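Local coordinates for protein serpin B3 (Homo sapiens, PDB 2ZV6) that probably inhibits proteases, as other serpins do, by offering an exposed reactive-site loop to the target enzyme, at residues A[227-232]-A[288-293]; A[260-265]-A[377-382]. All coordinates share one frame; numbering follows the deposited sequence.

Overall arrangement
Both contacts sit at the same end of the serpin fold, with centres 19 Å apart and nearest atoms about 7 Å apart, so they are linked through intervening strands and not by touch. Strand 229-235, which begins within interaction 1, pairs with 240-246, that with 253-259, and that with 380-384, the strand of interaction 2. A second link is strand 372-375, which pairs in parallel with strand 287-305, the carrier of 288-293, and leads along the chain into 377-382. Residues 352-370, absent from the model, precede strand 372-375 and match the expected position of the reactive-site loop. Interaction 1 lies farther out, about 27 Å from the chain centre to its own, against 20 Å for interaction 2.

Interaction 1: A[227-232]-A[288-293]; sequences YTSFHF and ETRVDL
Arg290 reaches over to the partner strand, to the ring of Tyr227 and the hydroxyl of Ser229, two side chains on the same face of an antiparallel pairing. Its CB lies 4.1 Å from CE2 of Tyr227. Beyond it the chain bends at chi2 (-142°) and again at chi3, which turns the guanidinium back toward the partner strand. There NH1 comes to 3.4 Å from Tyr227 CE2, at the ring's edge and near its plane, so this is no cation-pi stack. NH2 ends 3.5 Å from Ser229 OG, which lies over the guanidinium face and is not hydrogen-bonded to it. Asp292 covers the tyrosine differently, with CA over one face and CB 3.6 Å from CD1.

The backbone supplies the polar bonds. Thr228 and Val291 form one hydrogen-bonded pair, and Phe230 and Thr289 the next, where Phe230 N donates to Thr289 O at 2.9 Å. On the other face Phe230 CE2 rests 3.9 Å from Leu293 CD2, and Phe232 CB lies 4.0 Å from Val291 CG2, with Leu243 and Phe374 extending this apolar layer. The chemistry is thus divided: main-chain bonds fix the register at the corner where 219-227 gives way to 229-235, apolar packing of Phe230, Val291 and Leu293 dominates one face, and across the two segments the charged side chains of the other touch without hydrogen bonds, Asp292 finding its partner in His294.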
# COMPACT_ATOMS: atom_id res chain seq x y z
N TYR A 227 -5.82 23.88 -13.84
CA TYR A 227 -7.05 24.59 -13.54
C TYR A 227 -8.17 23.87 -14.29
O TYR A 227 -8.11 23.71 -15.51
CB TYR A 227 -6.97 26.04 -14.00
CG TYR A 227 -8.07 26.92 -13.44
CD1 TYR A 227 -7.77 28.16 -12.86
CD2 TYR A 227 -9.40 26.52 -13.48
CE1 TYR A 227 -8.78 28.97 -12.33
CE2 TYR A 227 -10.42 27.31 -12.95
CZ TYR A 227 -10.10 28.53 -12.38
OH TYR A 227 -11.11 29.31 -11.86
N THR A 228 -9.19 23.45 -13.55
CA THR A 228 -10.32 22.74 -14.13
C THR A 228 -11.31 22.40 -13.01
O THR A 228 -11.11 22.79 -11.86
CB THR A 228 -9.87 21.42 -14.84
OG1 THR A 228 -11.02 20.69 -15.28
CG2 THR A 228 -9.07 20.55 -13.89
N SER A 229 -12.36 21.67 -13.35
CA SER A 229 -13.37 21.29 -12.37
C SER A 229 -13.07 19.92 -11.80
O SER A 229 -12.87 18.96 -12.54
CB SER A 229 -14.76 21.29 -12.99
OG SER A 229 -14.70 21.66 -14.36
N PHE A 230 -13.05 19.84 -10.48
CA PHE A 230 -12.79 18.59 -9.76
C PHE A 230 -13.87 18.42 -8.71
O PHE A 230 -14.74 19.27 -8.55
CB PHE A 230 -11.44 18.65 -9.06
CG PHE A 230 -10.28 18.39 -9.95
CD1 PHE A 230 -10.16 17.16 -10.60
CD2 PHE A 230 -9.30 19.35 -10.14
CE1 PHE A 230 -9.06 16.90 -11.41
CE2 PHE A 230 -8.20 19.10 -10.95
CZ PHE A 230 -8.08 17.87 -11.59
N HIS A 231 -13.81 17.31 -7.99
CA HIS A 231 -14.77 17.06 -6.93
C HIS A 231 -14.11 17.51 -5.64
O HIS A 231 -13.46 16.73 -4.95
CB HIS A 231 -15.13 15.58 -6.86
CG HIS A 231 -16.59 15.31 -7.05
ND1 HIS A 231 -17.09 14.71 -8.19
CD2 HIS A 231 -17.66 15.56 -6.25
CE1 HIS A 231 -18.40 14.59 -8.07
NE2 HIS A 231 -18.77 15.10 -6.91
N PHE A 232 -14.28 18.79 -5.33
CA PHE A 232 -13.72 19.41 -4.15
C PHE A 232 -14.59 19.19 -2.91
O PHE A 232 -15.75 18.78 -3.01
CB PHE A 232 -13.53 20.90 -4.41
CG PHE A 232 -12.98 21.67 -3.24
CD1 PHE A 232 -11.60 21.86 -3.11
CD2 PHE A 232 -13.83 22.21 -2.28
CE1 PHE A 232 -11.08 22.59 -2.03
CE2 PHE A 232 -13.32 22.94 -1.20
CZ PHE A 232 -11.95 23.12 -1.08
N GLU A 288 -18.45 19.08 -7.21
CA GLU A 288 -17.68 19.39 -8.42
C GLU A 288 -17.50 20.89 -8.61
O GLU A 288 -18.41 21.58 -9.06
CB GLU A 288 -18.39 18.79 -9.64
CG GLU A 288 -18.08 19.48 -10.95
CD GLU A 288 -17.54 18.54 -11.98
OE1 GLU A 288 -18.30 17.67 -12.45
OE2 GLU A 288 -16.34 18.66 -12.31
N THR A 289 -16.32 21.39 -8.28
CA THR A 289 -16.06 22.82 -8.40
C THR A 289 -14.80 23.14 -9.19
O THR A 289 -13.85 22.36 -9.23
CB THR A 289 -15.94 23.47 -7.01
OG1 THR A 289 -14.64 23.22 -6.47
CG2 THR A 289 -16.99 22.91 -6.05
N ARG A 290 -14.81 24.31 -9.84
CA ARG A 290 -13.67 24.78 -10.62
C ARG A 290 -12.51 24.93 -9.64
O ARG A 290 -12.59 25.70 -8.68
CB ARG A 290 -13.97 26.15 -11.26
CG ARG A 290 -15.35 26.26 -11.93
CD ARG A 290 -15.28 27.07 -13.22
NE ARG A 290 -15.26 26.22 -14.41
CZ ARG A 290 -14.20 25.53 -14.82
NH1 ARG A 290 -13.05 25.60 -14.15
NH2 ARG A 290 -14.27 24.79 -15.91
N VAL A 291 -11.44 24.19 -9.88
CA VAL A 291 -10.31 24.27 -8.98
C VAL A 291 -8.98 24.32 -9.69
O VAL A 291 -8.72 23.56 -10.62
CB VAL A 291 -10.31 23.08 -8.02
CG1 VAL A 291 -9.13 23.19 -7.06
CG2 VAL A 291 -11.62 23.04 -7.25
N ASP A 292 -8.14 25.25 -9.26
CA ASP A 292 -6.82 25.40 -9.82
C ASP A 292 -5.91 24.56 -8.94
O ASP A 292 -5.47 25.03 -7.89
CB ASP A 292 -6.36 26.85 -9.78
CG ASP A 292 -4.86 26.98 -9.82
OD1 ASP A 292 -4.22 26.21 -10.57
OD2 ASP A 292 -4.32 27.85 -9.10
N LEU A 293 -5.63 23.34 -9.35
CA LEU A 293 -4.79 22.47 -8.55
C LEU A 293 -3.29 22.62 -8.83
O LEU A 293 -2.87 22.86 -9.96
CB LEU A 293 -5.23 21.01 -8.75
CG LEU A 293 -4.28 19.82 -8.54
CD1 LEU A 293 -3.57 19.88 -7.18
CD2 LEU A 293 -5.11 18.55 -8.65

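Interaction 2: A[260-265]-A[377-382]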
# COMPACT_ATOMS: atom_id res chain seq x y z
N ASN A 260 -4.82 22.99 5.64
CA ASN A 260 -4.81 24.41 5.33
C ASN A 260 -3.44 25.06 5.60
O ASN A 260 -2.87 25.69 4.70
CB ASN A 260 -5.91 25.11 6.13
CG ASN A 260 -7.31 24.60 5.77
OD1 ASN A 260 -7.48 23.88 4.78
ND2 ASN A 260 -8.31 24.97 6.56
N GLU A 261 -2.92 24.93 6.81
CA GLU A 261 -1.61 25.52 7.12
C GLU A 261 -0.52 24.47 6.99
O GLU A 261 -0.78 23.28 7.15
CB GLU A 261 -1.60 26.12 8.54
CG GLU A 261 -1.87 27.63 8.58
CD GLU A 261 -0.79 28.43 9.31
OE1 GLU A 261 -0.14 27.86 10.22
OE2 GLU A 261 -0.59 29.62 8.97
N ILE A 262 0.70 24.90 6.71
CA ILE A 262 1.82 23.98 6.54
C ILE A 262 1.78 22.79 7.50
O ILE A 262 1.75 21.63 7.08
CB ILE A 262 3.16 24.71 6.73
CG1 ILE A 262 3.18 25.99 5.89
CG2 ILE A 262 4.30 23.78 6.37
CD1 ILE A 262 3.20 25.77 4.38
N ASP A 263 1.80 23.09 8.80
CA ASP A 263 1.76 22.04 9.81
C ASP A 263 0.35 21.89 10.35
O ASP A 263 0.11 22.04 11.54
CB ASP A 263 2.70 22.36 10.97
CG ASP A 263 3.59 23.55 10.68
OD1 ASP A 263 4.54 23.40 9.87
OD2 ASP A 263 3.34 24.63 11.26
N GLY A 264 -0.58 21.60 9.45
CA GLY A 264 -1.95 21.42 9.87
C GLY A 264 -2.35 19.98 9.69
O GLY A 264 -3.49 19.59 9.93
N LEU A 265 -1.38 19.17 9.27
CA LEU A 265 -1.64 17.76 9.04
C LEU A 265 -1.48 16.90 10.27
O LEU A 265 -2.20 15.91 10.43
CB LEU A 265 -0.74 17.24 7.92
CG LEU A 265 0.33 16.21 8.27
CD1 LEU A 265 0.71 15.44 7.02
CD2 LEU A 265 1.54 16.92 8.87
N ASN A 377 2.12 22.74 -1.74
CA ASN A 377 3.50 23.18 -1.61
C ASN A 377 4.03 22.69 -0.27
O ASN A 377 5.22 22.81 0.02
CB ASN A 377 3.56 24.71 -1.67
CG ASN A 377 2.51 25.35 -0.79
OD1 ASN A 377 2.83 25.94 0.25
ND2 ASN A 377 1.26 25.24 -1.19
N HIS A 378 3.14 22.16 0.56
CA HIS A 378 3.51 21.64 1.87
C HIS A 378 2.93 20.24 2.14
O HIS A 378 2.10 19.74 1.38
CB HIS A 378 3.08 22.62 2.97
CG HIS A 378 1.60 22.72 3.17
ND1 HIS A 378 0.88 23.85 2.83
CD2 HIS A 378 0.71 21.86 3.70
CE1 HIS A 378 -0.39 23.68 3.15
NE2 HIS A 378 -0.52 22.47 3.68
N PRO A 379 3.39 19.58 3.21
CA PRO A 379 2.93 18.24 3.58
C PRO A 379 1.44 18.03 3.43
O PRO A 379 0.65 18.97 3.54
CB PRO A 379 3.37 18.10 5.03
CG PRO A 379 4.60 18.91 5.11
CD PRO A 379 4.40 20.07 4.17
N PHE A 380 1.06 16.78 3.19
CA PHE A 380 -0.33 16.42 3.02
C PHE A 380 -0.40 14.90 2.82
O PHE A 380 0.53 14.28 2.30
CB PHE A 380 -0.90 17.09 1.77
CG PHE A 380 -0.37 16.50 0.48
CD1 PHE A 380 -0.99 15.39 -0.10
CD2 PHE A 380 0.78 17.02 -0.11
CE1 PHE A 380 -0.46 14.80 -1.24
CE2 PHE A 380 1.32 16.44 -1.26
CZ PHE A 380 0.69 15.32 -1.83
N LEU A 381 -1.52 14.31 3.23
CA LEU A 381 -1.67 12.89 3.04
C LEU A 381 -2.65 12.67 1.90
O LEU A 381 -3.59 13.44 1.72
CB LEU A 381 -2.18 12.23 4.32
CG LEU A 381 -3.08 13.02 5.25
CD1 LEU A 381 -4.51 12.87 4.78
CD2 LEU A 381 -2.94 12.51 6.67
N PHE A 382 -2.39 11.62 1.12
CA PHE A 382 -3.21 11.26 -0.04
C PHE A 382 -3.44 9.76 -0.05
O PHE A 382 -3.05 9.06 0.88
CB PHE A 382 -2.48 11.64 -1.33
CG PHE A 382 -1.25 10.84 -1.57
CD1 PHE A 382 -0.10 11.05 -0.81
CD2 PHE A 382 -1.23 9.84 -2.54
CE1 PHE A 382 1.04 10.29 -1.01
CE2 PHE A 382 -0.09 9.06 -2.75
CZ PHE A 382 1.05 9.29 -1.98
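His378 lays one face of its imidazole against the backbone of Ile262, whose CA stands 3.7 Å from the ring centroid and only 12° off the normal, a CH-pi contact almost over the middle of the ring. The Glu261 carbonyl carbon lies above the same face, nearer the rim. The isoleucine side chain completes the grip: CG2 packs against His378 CB, while CD1 comes to 3.4 Å from ND1. With chi1 at -49°, CG1 lies beside the backbone N of Ile262, which brings its terminal methyl round to the histidine. Farther along the ring, CE1 approaches Asn260 O at 3.5 Å.

Apolar contacts continue the interface along the second segment. Ile262 CG2 is 4.3 Å from Pro379 CD, and Leu265 CD1 is equally far from Pro379 CB. The same Leu265 methyl lies 4.1 Å from Phe380 N, where the strand begins.

The histidine is itself held by a bond outside the two segments. Its chi1 of 69° sets CG between the backbone N and the carbonyl carbon and aims the ring at the loop; NE2 is hydrogen-bonded to Pro259 O, which implies that NE2 carries a proton. The proline ring reaches the imidazole edge through CD, in plane. Beyond Pro379, backbone bonds from Leu381 to Leu257 and from Phe380 to Phe398 set the strand between two neighbours, and Leu381 packs on Leu268 of helix 265-271.

The contact packs the loop leading from strand 253-259 to helix 265-271 against the entry to strand 380-384. In serpin terms this is the passage from the third strand of sheet B to helix G, packed on the start of that sheet's fourth strand.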